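Long-range contact in regulatory protein CII (Enterobacteria phage lambda, PDB 1ZS4), which activates transcription of the phage repressor and integrase genes as a DNA-bound tetramer, so that the virus can establish latency: residues A5-E10 with L56-W61. Residues are numbered along the deposited sequence; the frame is centred on the assembly and turned at random.
Sequences ANKRNE and LAVLEW
K7 lies across one face of the W61 indole. Its CG sits 3.6 Å from the centroid of the six-membered ring, almost on the ring normal, a CH-pi contact. The chain runs extended beyond CG, which carries CE to 3.6 Å from W61 CG. The ammonium then ends over the five-membered ring, with K7 NZ 4.7 Å from its centroid, a cation-pi contact. The far rim of the indole meets the start of helix 7-25: W61 CH2 is 3.5 Å from K7 N, and A5 O and E10 CG lie at the ring edge. N6 caps this helix by accepting from N9 N through OD1 (2.8 Å). Beside this, A57 CB packs on the helix's first turn, 3.6 Å from K7 O. A bend at chi2 (-61°) turns the E10 carboxylate to that of E60, nearly coplanar. E10 OE2 and E60 OE1 approach to 2.4 Å, doubtfully short for bare acids; one may hold a proton. R13 forms salt bridges to both carboxylates, which would offset their charge. The contact, its nearest atom about 17 Å from the bound DNA, pairs the start of helix 7-25 with the end of helix 49-59, which flank in sequence the predicted helix-turn-helix (27-46).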
loop_
_atom_site.group_PDB
_atom_site.type_symbol
_atom_site.label_atom_id
_atom_site.label_comp_id
_atom_site.label_asym_id
_atom_site.label_seq_id
_atom_site.Cartn_x
_atom_site.Cartn_y
_atom_site.Cartn_z
ATOM N N ALA C 5 13.792 -11.175 24.433
ATOM C CA ALA C 5 14.173 -10.812 23.087
ATOM C C ALA C 5 13.643 -9.400 22.867
ATOM O O ALA C 5 12.626 -9.013 23.442
ATOM C CB ALA C 5 13.544 -11.769 22.085
ATOM N N ASN C 6 14.367 -8.609 22.086
ATOM C CA ASN C 6 13.921 -7.269 21.762
ATOM C C ASN C 6 14.140 -7.140 20.259
ATOM O O ASN C 6 14.883 -7.925 19.664
ATOM C CB ASN C 6 14.664 -6.181 22.564
ATOM C CG ASN C 6 16.174 -6.226 22.397
ATOM O OD1 ASN C 6 16.698 -6.092 21.287
ATOM N ND2 ASN C 6 16.886 -6.398 23.518
ATOM N N LYS C 7 13.467 -6.185 19.637
ATOM C CA LYS C 7 13.564 -6.046 18.198
ATOM C C LYS C 7 14.949 -5.782 17.629
ATOM O O LYS C 7 15.318 -6.396 16.629
ATOM C CB LYS C 7 12.568 -4.989 17.720
ATOM C CG LYS C 7 11.135 -5.473 17.905
ATOM C CD LYS C 7 10.133 -4.349 17.824
ATOM C CE LYS C 7 8.711 -4.884 17.959
ATOM N NZ LYS C 7 7.710 -3.778 17.875
ATOM N N ARG C 8 15.738 -4.913 18.252
ATOM C CA ARG C 8 17.051 -4.654 17.664
ATOM C C ARG C 8 17.958 -5.878 17.745
ATOM O O ARG C 8 18.723 -6.149 16.809
ATOM C CB ARG C 8 17.713 -3.417 18.293
ATOM C CG ARG C 8 18.144 -3.541 19.743
ATOM C CD ARG C 8 18.624 -2.173 20.240
ATOM N NE ARG C 8 19.472 -2.300 21.420
ATOM C CZ ARG C 8 20.116 -1.285 21.982
ATOM N NH1 ARG C 8 19.999 -0.065 21.471
ATOM N NH2 ARG C 8 20.890 -1.494 23.040
ATOM N N ASN C 9 17.882 -6.631 18.841
ATOM C CA ASN C 9 18.717 -7.831 18.951
ATOM C C ASN C 9 18.225 -8.869 17.947
ATOM O O ASN C 9 19.020 -9.594 17.362
ATOM C CB ASN C 9 18.673 -8.410 20.368
ATOM C CG ASN C 9 19.532 -7.620 21.348
ATOM O OD1 ASN C 9 20.233 -6.687 20.962
ATOM N ND2 ASN C 9 19.496 -8.006 22.620
ATOM N N GLU C 10 16.910 -8.959 17.750
ATOM C CA GLU C 10 16.395 -9.908 16.764
ATOM C C GLU C 10 16.829 -9.518 15.344
ATOM O O GLU C 10 17.087 -10.380 14.522
ATOM C CB GLU C 10 14.864 -9.986 16.826
ATOM C CG GLU C 10 14.371 -10.929 17.904
ATOM C CD GLU C 10 14.853 -12.356 17.667
ATOM O OE1 GLU C 10 15.759 -12.811 18.396
ATOM O OE2 GLU C 10 14.335 -13.016 16.739
ATOM N N LEU C 56 11.977 -7.829 9.136
ATOM C CA LEU C 56 11.661 -9.191 9.551
ATOM C C LEU C 56 11.593 -9.265 11.080
ATOM O O LEU C 56 10.715 -9.938 11.631
ATOM C CB LEU C 56 12.711 -10.175 9.016
ATOM C CG LEU C 56 12.683 -10.415 7.489
ATOM C CD1 LEU C 56 13.798 -11.405 7.100
ATOM C CD2 LEU C 56 11.318 -10.980 7.091
ATOM N N ALA C 57 12.510 -8.585 11.767
ATOM C CA ALA C 57 12.475 -8.602 13.226
ATOM C C ALA C 57 11.179 -7.990 13.753
ATOM O O ALA C 57 10.530 -8.564 14.628
ATOM C CB ALA C 57 13.682 -7.856 13.807
ATOM N N VAL C 58 10.795 -6.827 13.243
ATOM C CA VAL C 58 9.554 -6.203 13.703
ATOM C C VAL C 58 8.371 -7.142 13.473
ATOM O O VAL C 58 7.501 -7.286 14.337
ATOM C CB VAL C 58 9.333 -4.853 12.989
ATOM C CG1 VAL C 58 7.900 -4.341 13.218
ATOM C CG2 VAL C 58 10.342 -3.844 13.528
ATOM N N LEU C 59 8.347 -7.810 12.323
ATOM C CA LEU C 59 7.251 -8.724 12.024
ATOM C C LEU C 59 7.174 -9.930 12.956
ATOM O O LEU C 59 6.130 -10.579 13.029
ATOM C CB LEU C 59 7.315 -9.194 10.566
ATOM C CG LEU C 59 7.119 -8.069 9.541
ATOM C CD1 LEU C 59 7.284 -8.600 8.131
ATOM C CD2 LEU C 59 5.734 -7.445 9.730
ATOM N N GLU C 60 8.253 -10.231 13.674
ATOM C CA GLU C 60 8.231 -11.370 14.588
ATOM C C GLU C 60 7.278 -11.120 15.757
ATOM O O GLU C 60 6.805 -12.077 16.384
ATOM C CB GLU C 60 9.638 -11.677 15.137
ATOM C CG GLU C 60 10.610 -12.276 14.126
ATOM C CD GLU C 60 11.903 -12.745 14.788
ATOM O OE1 GLU C 60 12.350 -12.076 15.742
ATOM O OE2 GLU C 60 12.477 -13.773 14.352
ATOM N N TRP C 61 6.993 -9.853 16.046
ATOM C CA TRP C 61 6.102 -9.506 17.156
ATOM C C TRP C 61 4.617 -9.626 16.823
ATOM O O TRP C 61 3.761 -9.430 17.692
ATOM C CB TRP C 61 6.420 -8.098 17.667
ATOM C CG TRP C 61 7.428 -8.096 18.789
ATOM C CD1 TRP C 61 7.193 -7.767 20.098
ATOM C CD2 TRP C 61 8.817 -8.459 18.713
ATOM N NE1 TRP C 61 8.348 -7.904 20.841
ATOM C CE2 TRP C 61 9.357 -8.327 20.017
ATOM C CE3 TRP C 61 9.653 -8.884 17.677
ATOM C CZ2 TRP C 61 10.699 -8.602 20.304
ATOM C CZ3 TRP C 61 10.993 -9.159 17.964
ATOM C CH2 TRP C 61 11.499 -9.016 19.268
#